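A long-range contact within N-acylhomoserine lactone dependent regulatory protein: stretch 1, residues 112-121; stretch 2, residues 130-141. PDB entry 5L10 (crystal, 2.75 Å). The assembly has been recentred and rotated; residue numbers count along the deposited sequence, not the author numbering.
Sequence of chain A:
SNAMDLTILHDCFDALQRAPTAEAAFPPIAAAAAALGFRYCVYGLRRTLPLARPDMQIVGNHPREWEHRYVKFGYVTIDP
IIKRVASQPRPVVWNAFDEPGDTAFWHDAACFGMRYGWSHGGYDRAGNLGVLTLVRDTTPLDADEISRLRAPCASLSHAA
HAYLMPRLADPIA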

# COMPACT_ATOMS: atom_id res chain seq x y z
N PHE A 112 16.19 -23.25 5.38
CA PHE A 112 17.08 -22.12 5.15
C PHE A 112 16.61 -20.87 5.87
O PHE A 112 16.95 -19.75 5.47
CB PHE A 112 17.24 -21.86 3.65
CG PHE A 112 17.95 -22.96 2.92
CD1 PHE A 112 19.33 -23.01 2.91
CD2 PHE A 112 17.24 -23.96 2.28
CE1 PHE A 112 20.00 -24.03 2.26
CE2 PHE A 112 17.90 -24.98 1.62
CZ PHE A 112 19.28 -25.01 1.61
N GLY A 113 15.84 -21.03 6.94
CA GLY A 113 15.43 -19.91 7.76
C GLY A 113 14.19 -19.19 7.29
O GLY A 113 13.68 -18.33 8.03
N MSE A 114 13.68 -19.48 6.10
CA MSE A 114 12.42 -18.91 5.64
C MSE A 114 11.25 -19.54 6.39
O MSE A 114 10.48 -20.29 5.80
CB MSE A 114 12.25 -19.11 4.13
CG MSE A 114 13.34 -18.50 3.26
SE MSE A 114 13.26 -16.55 3.13
CE MSE A 114 14.76 -16.20 4.23
N ARG A 115 11.12 -19.24 7.68
CA ARG A 115 10.23 -20.00 8.55
C ARG A 115 8.96 -19.27 8.95
O ARG A 115 7.87 -19.83 8.82
CB ARG A 115 11.01 -20.43 9.81
CG ARG A 115 12.15 -21.37 9.49
CD ARG A 115 12.94 -21.80 10.71
NE ARG A 115 13.94 -22.79 10.35
CZ ARG A 115 14.72 -23.44 11.21
NH1 ARG A 115 14.62 -23.20 12.51
NH2 ARG A 115 15.60 -24.33 10.77
N TYR A 116 9.06 -18.04 9.44
CA TYR A 116 7.90 -17.31 9.96
C TYR A 116 7.80 -15.98 9.22
O TYR A 116 8.59 -15.06 9.47
CB TYR A 116 8.02 -17.11 11.47
CG TYR A 116 8.58 -18.32 12.16
CD1 TYR A 116 7.84 -19.50 12.25
CD2 TYR A 116 9.85 -18.30 12.71
CE1 TYR A 116 8.35 -20.62 12.88
CE2 TYR A 116 10.37 -19.41 13.34
CZ TYR A 116 9.62 -20.57 13.42
OH TYR A 116 10.14 -21.67 14.05
N GLY A 117 6.83 -15.89 8.31
CA GLY A 117 6.82 -14.84 7.31
C GLY A 117 5.57 -13.98 7.35
O GLY A 117 4.51 -14.41 7.80
N TRP A 118 5.73 -12.75 6.87
CA TRP A 118 4.64 -11.80 6.66
C TRP A 118 4.74 -11.36 5.21
O TRP A 118 5.76 -10.79 4.80
CB TRP A 118 4.77 -10.62 7.62
CG TRP A 118 3.68 -9.59 7.55
CD1 TRP A 118 2.61 -9.49 8.38
CD2 TRP A 118 3.59 -8.50 6.63
NE1 TRP A 118 1.83 -8.41 8.02
CE2 TRP A 118 2.41 -7.79 6.95
CE3 TRP A 118 4.37 -8.06 5.56
CZ2 TRP A 118 2.00 -6.65 6.24
CZ3 TRP A 118 3.97 -6.93 4.85
CH2 TRP A 118 2.79 -6.24 5.19
N SER A 119 3.72 -11.66 4.41
CA SER A 119 3.77 -11.37 2.98
C SER A 119 2.56 -10.56 2.55
O SER A 119 1.43 -10.85 2.96
CB SER A 119 3.83 -12.66 2.15
OG SER A 119 5.08 -13.32 2.32
N HIS A 120 2.79 -9.54 1.72
CA HIS A 120 1.71 -8.74 1.17
C HIS A 120 1.95 -8.44 -0.30
O HIS A 120 3.06 -8.07 -0.70
CB HIS A 120 1.55 -7.41 1.92
CG HIS A 120 0.46 -6.55 1.36
ND1 HIS A 120 -0.86 -6.67 1.74
CD2 HIS A 120 0.50 -5.58 0.42
CE1 HIS A 120 -1.59 -5.80 1.07
NE2 HIS A 120 -0.79 -5.12 0.26
N GLY A 121 0.90 -8.58 -1.11
CA GLY A 121 0.98 -8.40 -2.55
C GLY A 121 0.31 -7.12 -3.02
O GLY A 121 -0.69 -6.68 -2.45
N GLY A 130 3.57 -7.38 -7.28
CA GLY A 130 4.74 -7.24 -6.44
C GLY A 130 4.43 -7.72 -5.03
O GLY A 130 3.41 -7.35 -4.45
N VAL A 131 5.32 -8.55 -4.51
CA VAL A 131 5.11 -9.21 -3.22
C VAL A 131 6.27 -8.85 -2.31
O VAL A 131 7.43 -9.17 -2.61
CB VAL A 131 5.00 -10.74 -3.38
CG1 VAL A 131 4.93 -11.40 -2.02
CG2 VAL A 131 3.78 -11.08 -4.22
N LEU A 132 5.96 -8.19 -1.20
CA LEU A 132 6.92 -7.95 -0.13
C LEU A 132 6.77 -9.05 0.91
O LEU A 132 5.66 -9.31 1.38
CB LEU A 132 6.73 -6.58 0.52
CG LEU A 132 7.63 -6.32 1.73
CD1 LEU A 132 9.09 -6.14 1.32
CD2 LEU A 132 7.14 -5.13 2.54
N THR A 133 7.88 -9.68 1.27
CA THR A 133 7.88 -10.79 2.21
C THR A 133 8.89 -10.49 3.32
O THR A 133 10.07 -10.27 3.04
CB THR A 133 8.21 -12.10 1.51
OG1 THR A 133 7.18 -12.41 0.57
CG2 THR A 133 8.32 -13.23 2.50
N LEU A 134 8.41 -10.47 4.56
CA LEU A 134 9.25 -10.25 5.73
C LEU A 134 9.30 -11.54 6.54
O LEU A 134 8.26 -12.03 6.98
CB LEU A 134 8.70 -9.10 6.58
CG LEU A 134 8.42 -7.80 5.83
CD1 LEU A 134 7.85 -6.76 6.78
CD2 LEU A 134 9.68 -7.30 5.15
N VAL A 135 10.50 -12.08 6.72
CA VAL A 135 10.66 -13.38 7.35
C VAL A 135 11.62 -13.27 8.53
O VAL A 135 12.66 -12.61 8.44
CB VAL A 135 11.17 -14.44 6.35
CG1 VAL A 135 11.04 -15.82 6.96
CG2 VAL A 135 10.40 -14.35 5.05
N ARG A 136 11.27 -13.92 9.63
CA ARG A 136 12.17 -14.14 10.75
C ARG A 136 12.44 -15.63 10.89
O ARG A 136 11.60 -16.46 10.54
CB ARG A 136 11.60 -13.57 12.06
CG ARG A 136 10.08 -13.47 12.08
CD ARG A 136 9.63 -12.60 13.23
NE ARG A 136 9.87 -13.24 14.52
CZ ARG A 136 9.84 -12.61 15.69
NH1 ARG A 136 9.59 -11.31 15.73
NH2 ARG A 136 10.07 -13.27 16.81
N ASP A 137 13.63 -15.97 11.40
CA ASP A 137 14.07 -17.35 11.49
C ASP A 137 14.02 -17.91 12.91
O ASP A 137 14.36 -19.08 13.11
CB ASP A 137 15.50 -17.48 10.95
CG ASP A 137 16.50 -16.63 11.72
OD1 ASP A 137 16.06 -15.76 12.51
OD2 ASP A 137 17.72 -16.82 11.53
N THR A 138 13.61 -17.11 13.89
CA THR A 138 13.75 -17.48 15.30
C THR A 138 12.43 -17.95 15.91
O THR A 138 12.33 -19.08 16.39
CB THR A 138 14.31 -16.30 16.09
OG1 THR A 138 13.63 -15.10 15.70
CG2 THR A 138 15.81 -16.15 15.85
N THR A 139 11.43 -17.07 15.92
CA THR A 139 10.17 -17.31 16.61
C THR A 139 9.01 -16.79 15.76
O THR A 139 9.11 -15.70 15.18
CB THR A 139 10.15 -16.60 17.97
OG1 THR A 139 11.29 -17.00 18.73
CG2 THR A 139 8.89 -16.97 18.75
N PRO A 140 7.93 -17.56 15.65
CA PRO A 140 6.71 -17.01 15.05
C PRO A 140 6.09 -15.95 15.95
O PRO A 140 6.18 -16.01 17.17
CB PRO A 140 5.80 -18.24 14.93
CG PRO A 140 6.32 -19.20 15.96
CD PRO A 140 7.80 -18.98 16.01
N LEU A 141 5.46 -14.96 15.32
CA LEU A 141 4.85 -13.88 16.08
C LEU A 141 3.56 -14.34 16.74
O LEU A 141 2.70 -14.95 16.09
CB LEU A 141 4.57 -12.68 15.17
CG LEU A 141 5.76 -11.89 14.64
CD1 LEU A 141 5.35 -10.99 13.48
CD2 LEU A 141 6.38 -11.07 15.75

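The most distinctive feature lies just past the paired strands, where P140 packs on the ring of Y116: P140 CD sits 3.5 Å from the centroid of the Y116 ring, 10° off its normal, a CH-pi contact over the face. The chain reaches this position by turning after R136, whose NE donates to T139 O at 2.7 Å within the same stretch. Y116, with chi1 at -40°, has the largest area covered by the other stretch, 138 of the 828 Å² buried in total on both sides.

Strands 116-121 and 130-136 run antiparallel, their directions 167° apart. Three hydrogen-bonded pairs, Y116 with R136, W118 with L134 and H120 with L132, each make two backbone bonds; the shortest joins W118 N to L134 O at 2.6 Å. Their side chains share one face, where W118 CE3 lies 3.9 Å from L134 CD1 and W118 CZ3 4.3 Å from L132 CD2, a buried apolar cluster.

On the face bearing S119 and V135, S119 OG and T133 OG1 hydrogen-bond at 2.9 Å, both chi1 values being m. V135 CG2 meets the selenomethionine M114 SE at 4.1 Å. G113, at phi/psi 86/-10, suits glycine because a CB would jam against the preceding carbonyl oxygen.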